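Local coordinates for glutathione S-transferase enzyme with thioredoxin-like domain (Bradyrhizobium sp., PDB 4MF7), which probably catalyses the conjugation of glutathione to electrophilic substrates, at residues A37-S40 with D41-Q44; P131-R134 with W135-L138. All blocks are in the same frame, centred on the assembly; numbering follows the deposited sequence.

Contact 1: A37-S40 with D41-Q44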
ATOM      1  N   ALA A  37     -14.596  21.804  11.539  1.00 35.78           N
ATOM      2  CA  ALA A  37     -13.870  21.327  12.700  1.00 35.72           C
ATOM      3  C   ALA A  37     -14.404  22.025  13.956  1.00 48.10           C
ATOM      4  O   ALA A  37     -14.232  23.234  14.097  1.00 42.58           O
ATOM      5  CB  ALA A  37     -12.390  21.628  12.535  1.00 41.12           C
ATOM      6  N   GLN A  38     -15.069  21.282  14.840  1.00 43.07           N
ATOM      7  CA  GLN A  38     -15.491  21.805  16.163  1.00 39.18           C
ATOM      8  C   GLN A  38     -14.300  21.943  17.109  1.00 49.69           C
ATOM      9  O   GLN A  38     -14.349  22.763  18.024  1.00 39.45           O
ATOM     10  CB  GLN A  38     -16.558  20.902  16.820  1.00 36.88           C
ATOM     11  CG  GLN A  38     -17.824  20.697  16.019  1.00 44.73           C
ATOM     12  CD  GLN A  38     -18.542  22.002  15.708  1.00 86.55           C
ATOM     13  OE1 GLN A  38     -18.617  22.902  16.550  1.00 66.73           O
ATOM     14  NE2 GLN A  38     -19.066  22.114  14.490  1.00 71.93           N
ATOM     15  N   HIS A  39     -13.253  21.125  16.890  1.00 29.10           N
ATOM     16  CA  HIS A  39     -12.064  21.065  17.687  1.00 26.04           C
ATOM     17  C   HIS A  39     -10.836  21.098  16.783  1.00 40.83           C
ATOM     18  O   HIS A  39     -10.281  20.058  16.405  1.00 32.66           O
ATOM     19  CB  HIS A  39     -12.047  19.812  18.546  1.00 32.27           C
ATOM     20  CG  HIS A  39     -13.314  19.624  19.325  1.00 41.62           C
ATOM     21  ND1 HIS A  39     -13.675  20.458  20.364  1.00 37.09           N
ATOM     22  CD2 HIS A  39     -14.320  18.730  19.190  1.00 40.06           C
ATOM     23  CE1 HIS A  39     -14.851  20.083  20.836  1.00 43.54           C
ATOM     24  NE2 HIS A  39     -15.265  19.038  20.141  1.00 41.22           N
ATOM     25  N   SER A  40     -10.404  22.309  16.446  1.00 41.17           N
ATOM     26  CA  SER A  40      -9.382  22.507  15.409  1.00 42.02           C
ATOM     27  C   SER A  40      -7.963  22.161  15.879  1.00 37.82           C
ATOM     28  O   SER A  40      -7.035  22.125  15.069  1.00 40.72           O
ATOM     29  CB  SER A  40      -9.450  23.943  14.881  1.00 46.60           C
ATOM     30  OG  SER A  40      -9.162  24.830  15.939  1.00 47.97           O
ATOM     31  N   ASP A  41      -7.792  21.862  17.165  1.00 33.74           N
ATOM     32  CA  ASP A  41      -6.555  21.325  17.677  1.00 37.26           C
ATOM     33  C   ASP A  41      -6.511  19.799  17.667  1.00 30.01           C
ATOM     34  O   ASP A  41      -5.532  19.210  18.117  1.00 36.09           O
ATOM     35  CB  ASP A  41      -6.275  21.832  19.098  1.00 44.86           C
ATOM     36  CG  ASP A  41      -7.438  21.597  20.070  1.00 60.24           C
ATOM     37  OD1 ASP A  41      -8.595  21.307  19.662  1.00 43.26           O
ATOM     38  OD2 ASP A  41      -7.173  21.758  21.270  1.00 49.36           O
ATOM     39  N   ARG A  42      -7.561  19.161  17.158  1.00 34.54           N
ATOM     40  CA  ARG A  42      -7.604  17.694  17.065  1.00 29.01           C
ATOM     41  C   ARG A  42      -7.449  17.228  15.611  1.00 24.46           C
ATOM     42  O   ARG A  42      -7.874  17.915  14.692  1.00 28.27           O
ATOM     43  CB  ARG A  42      -8.923  17.132  17.610  1.00 32.80           C
ATOM     44  CG  ARG A  42      -9.196  17.481  19.068  1.00 30.13           C
ATOM     45  CD  ARG A  42     -10.471  16.832  19.578  1.00 35.11           C
ATOM     46  NE  ARG A  42     -10.849  17.419  20.865  1.00 28.20           N
ATOM     47  CZ  ARG A  42     -11.969  17.134  21.513  1.00 42.71           C
ATOM     48  NH1 ARG A  42     -12.812  16.267  21.012  1.00 32.00           N
ATOM     49  NH2 ARG A  42     -12.246  17.718  22.657  1.00 37.13           N
ATOM     50  N   ILE A  43      -6.873  16.032  15.455  1.00 32.66           N
ATOM     51  CA  ILE A  43      -6.861  15.331  14.148  1.00 27.94           C
ATOM     52  C   ILE A  43      -8.288  15.225  13.640  1.00 30.46           C
ATOM     53  O   ILE A  43      -9.180  14.794  14.385  1.00 31.84           O
ATOM     54  CB  ILE A  43      -6.217  13.944  14.277  1.00 30.89           C
ATOM     55  CG1 ILE A  43      -4.714  14.101  14.516  1.00 30.03           C
ATOM     56  CG2 ILE A  43      -6.433  13.113  13.005  1.00 33.15           C
ATOM     57  CD1 ILE A  43      -4.059  12.879  15.101  1.00 33.95           C
ATOM     58  N   GLN A  44      -8.525  15.661  12.401  1.00 29.68           N
ATOM     59  CA  GLN A  44      -9.798  15.518  11.782  1.00 29.03           C
ATOM     60  C   GLN A  44      -9.769  14.223  10.979  1.00 31.64           C
ATOM     61  O   GLN A  44      -8.845  14.011  10.182  1.00 27.47           O
ATOM     62  CB  GLN A  44     -10.118  16.685  10.863  1.00 29.64           C
ATOM     63  CG  GLN A  44     -10.014  18.041  11.543  1.00 29.99           C
ATOM     64  CD  GLN A  44     -11.122  18.236  12.579  1.00 28.58           C
ATOM     65  OE1 GLN A  44     -12.312  18.176  12.249  1.00 32.12           O
ATOM     66  NE2 GLN A  44     -10.740  18.446  13.806  1.00 34.75           N
TER

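Contact 2: P131-R134 with W135-L138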
ATOM      1  N   PRO A 131      14.683  -2.983  13.520  1.00 43.86           N
ATOM      2  CA  PRO A 131      14.583  -2.468  12.142  1.00 39.14           C
ATOM      3  C   PRO A 131      14.091  -3.485  11.085  1.00 33.74           C
ATOM      4  O   PRO A 131      13.204  -3.154  10.275  1.00 34.51           O
ATOM      5  CB  PRO A 131      16.015  -2.003  11.850  1.00 53.01           C
ATOM      6  CG  PRO A 131      16.550  -1.611  13.182  1.00 53.33           C
ATOM      7  CD  PRO A 131      15.957  -2.581  14.156  1.00 51.33           C
ATOM      8  N   ALA A 132      14.633  -4.693  11.067  1.00 34.38           N
ATOM      9  CA  ALA A 132      14.187  -5.681  10.077  1.00 37.94           C
ATOM     10  C   ALA A 132      12.667  -5.970  10.221  1.00 48.84           C
ATOM     11  O   ALA A 132      11.911  -6.006   9.241  1.00 29.99           O
ATOM     12  CB  ALA A 132      14.983  -6.949  10.191  1.00 36.14           C
ATOM     13  N   ARG A 133      12.229  -6.171  11.454  1.00 34.09           N
ATOM     14  CA  ARG A 133      10.811  -6.442  11.729  1.00 33.30           C
ATOM     15  C   ARG A 133       9.905  -5.228  11.467  1.00 32.81           C
ATOM     16  O   ARG A 133       8.740  -5.401  11.072  1.00 31.79           O
ATOM     17  CB  ARG A 133      10.641  -7.061  13.134  1.00 32.75           C
ATOM     18  CG  ARG A 133      11.109  -8.526  13.137  1.00 44.56           C
ATOM     19  CD  ARG A 133      11.080  -9.300  14.453  1.00 60.16           C
ATOM     20  NE  ARG A 133       9.761  -9.282  15.090  1.00 52.33           N
ATOM     21  CZ  ARG A 133       9.428  -8.411  16.027  1.00 45.13           C
ATOM     22  NH1 ARG A 133       8.213  -8.420  16.566  1.00 44.63           N
ATOM     23  NH2 ARG A 133      10.323  -7.515  16.424  1.00 50.64           N
ATOM     24  N   ARG A 134      10.421  -4.012  11.627  1.00 26.62           N
ATOM     25  CA  ARG A 134       9.678  -2.842  11.204  1.00 28.91           C
ATOM     26  C   ARG A 134       9.385  -2.891   9.713  1.00 36.86           C
ATOM     27  O   ARG A 134       8.272  -2.641   9.319  1.00 30.18           O
ATOM     28  CB  ARG A 134      10.368  -1.530  11.543  1.00 32.88           C
ATOM     29  CG  ARG A 134      10.432  -1.314  13.045  1.00 46.07           C
ATOM     30  CD  ARG A 134      11.472  -0.290  13.431  1.00 44.29           C
ATOM     31  NE  ARG A 134      10.944   1.045  13.362  1.00 44.50           N
ATOM     32  CZ  ARG A 134      10.347   1.686  14.372  1.00 50.87           C
ATOM     33  NH1 ARG A 134      10.161   1.109  15.565  1.00 55.07           N
ATOM     34  NH2 ARG A 134       9.934   2.920  14.177  1.00 44.92           N
ATOM     35  N   TRP A 135      10.382  -3.213   8.890  1.00 32.48           N
ATOM     36  CA  TRP A 135      10.135  -3.307   7.446  1.00 27.74           C
ATOM     37  C   TRP A 135       9.131  -4.399   7.147  1.00 24.82           C
ATOM     38  O   TRP A 135       8.219  -4.198   6.322  1.00 28.46           O
ATOM     39  CB  TRP A 135      11.449  -3.527   6.655  1.00 28.52           C
ATOM     40  CG  TRP A 135      12.312  -2.356   6.732  1.00 27.83           C
ATOM     41  CD1 TRP A 135      13.545  -2.271   7.336  1.00 34.37           C
ATOM     42  CD2 TRP A 135      12.034  -1.070   6.215  1.00 25.49           C
ATOM     43  NE1 TRP A 135      14.034  -1.003   7.227  1.00 32.04           N
ATOM     44  CE2 TRP A 135      13.132  -0.240   6.536  1.00 30.16           C
ATOM     45  CE3 TRP A 135      10.979  -0.537   5.477  1.00 30.39           C
ATOM     46  CZ2 TRP A 135      13.179   1.075   6.160  1.00 33.01           C
ATOM     47  CZ3 TRP A 135      11.011   0.737   5.132  1.00 29.57           C
ATOM     48  CH2 TRP A 135      12.105   1.555   5.457  1.00 38.39           C
ATOM     49  N   GLN A 136       9.246  -5.539   7.817  1.00 26.28           N
ATOM     50  CA  GLN A 136       8.335  -6.635   7.579  1.00 29.73           C
ATOM     51  C   GLN A 136       6.911  -6.262   7.944  1.00 34.63           C
ATOM     52  O   GLN A 136       5.984  -6.691   7.272  1.00 27.92           O
ATOM     53  CB  GLN A 136       8.752  -7.887   8.341  1.00 31.01           C
ATOM     54  CG  GLN A 136       9.937  -8.596   7.712  1.00 40.44           C
ATOM     55  CD  GLN A 136      10.283  -9.863   8.462  1.00 46.14           C
ATOM     56  OE1 GLN A 136      10.402  -9.851   9.689  1.00 43.97           O
ATOM     57  NE2 GLN A 136      10.455 -10.960   7.735  1.00 88.54           N
ATOM     58  N   THR A 137       6.752  -5.466   8.999  1.00 27.46           N
ATOM     59  CA  THR A 137       5.418  -4.959   9.406  1.00 27.10           C
ATOM     60  C   THR A 137       4.679  -4.256   8.249  1.00 27.65           C
ATOM     61  O   THR A 137       3.481  -4.465   8.047  1.00 28.13           O
ATOM     62  CB  THR A 137       5.518  -4.001  10.602  1.00 28.56           C
ATOM     63  OG1 THR A 137       6.245  -4.661  11.670  1.00 27.62           O
ATOM     64  CG2 THR A 137       4.102  -3.587  11.084  1.00 26.23           C
ATOM     65  N   LEU A 138       5.403  -3.449   7.479  1.00 26.82           N
ATOM     66  CA  LEU A 138       4.817  -2.693   6.373  1.00 29.71           C
ATOM     67  C   LEU A 138       4.202  -3.567   5.275  1.00 26.08           C
ATOM     68  O   LEU A 138       3.295  -3.105   4.562  1.00 26.95           O
ATOM     69  CB  LEU A 138       5.868  -1.763   5.752  1.00 27.45           C
ATOM     70  CG  LEU A 138       6.532  -0.739   6.677  1.00 27.31           C
ATOM     71  CD1 LEU A 138       7.193   0.323   5.804  1.00 32.64           C
ATOM     72  CD2 LEU A 138       5.560  -0.086   7.662  1.00 29.04           C
TER

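Contact 1: A37-S40 with D41-Q44
His-39 and Arg-42 are the first and last residues of a type I beta turn that leads into strand 43-47 of the thioredoxin-like domain, and their side chains run side by side in the same direction. The guanidinium of Arg-42 lies flat on one face of the imidazole, with centres 3.7 Å and planes 12° apart. CG of His-39 sits over the middle of the guanidinium, whereas CZ of Arg-42 is displaced toward the rim of the ring. The extended chain of Arg-42 carries its flat end along CB of His-39 to reach the ring. Beneath the stack, Arg-42 N closes the turn, donating to His-39 O at 3.0 Å. The carboxylate of Asp-41 folds back over the turn (chi1 53°, CG between backbone N and carbonyl carbon), bringing its OD1 to 3.9 Å from His-39 CB. At the exit of the turn, OE1 of Gln-44 is hydrogen-bonded to NE2 of His-70. Glu-68 takes backbone N-H groups from Gln-38 and His-39 and also NE2 of Gln-44, tying the loop to strand 67-71. NE2 of Gln-44 also donates to Arg-42 O at 3.0 Å, standing above that carbonyl's plane, while the oxygen lies nearly in the Gln-44 amide plane (13° out).

Contact 2: P131-R134 with W135-L138
Arg-133 O takes two bonds from Thr-137, one turn further along helix 131-138: the hydroxyl OG1 donates at 2.7 Å and the backbone N at 2.9 Å. The two donors approach from opposite faces of the carbonyl plane, tilted 30° and 28° from it. This is the familiar helical pattern in which a threonine hydroxyl folds back on the i-4 carbonyl, and here OG1 stands beside its own backbone N (chi1 -54°), which brings it to that oxygen. A valine in place of Thr-137 would probably leave Arg-133 O with the backbone N-H as its one donor from this residue and lose the hydroxyl's hold on the side-chain rotation. Thr-137 also touches Ile-203 and Ala-204 of helix 203-215, and so is on the side of the helix that faces its own subunit.

Backbone i to i-4 bonds run from Trp-135 N to Pro-131 O and from Gln-136 N to Ala-132 O. The indole of Trp-135 lies beside the first turn, with Ala-132 CA at its edge and its CD1 3.1 Å from Pro-131 O. Tyr-118 of the second subunit meets this indole edge-to-face, placing Trp-135 in the dimer interface. Arg-133 points elsewhere, its NH1 forming a salt bridge with Asp-200. Nearer the backbone, the side chains of Arg-133 and Gln-136 cross at a slant, with CG of Arg-133 3.8 Å from OE1 of Gln-136.

Contacts 1 and 2 are in series along the chain, their centres about 32 Å apart and their nearest atoms about 17 Å apart, and they share no helix or strand. Contact 1 is a surface turn, carrying a guanidinium-imidazole stack and joined to the sheet of the thioredoxin-like domain through the buried Gln-44. Contact 2 is partly buried within one helix, where backbone bonds dominate and a side-chain hydroxyl reinforces them. Their outward relations differ as well. No other protein chain of the assembly touches contact 1, whereas contact 2 presents one side to the second subunit and another to helix 203-215.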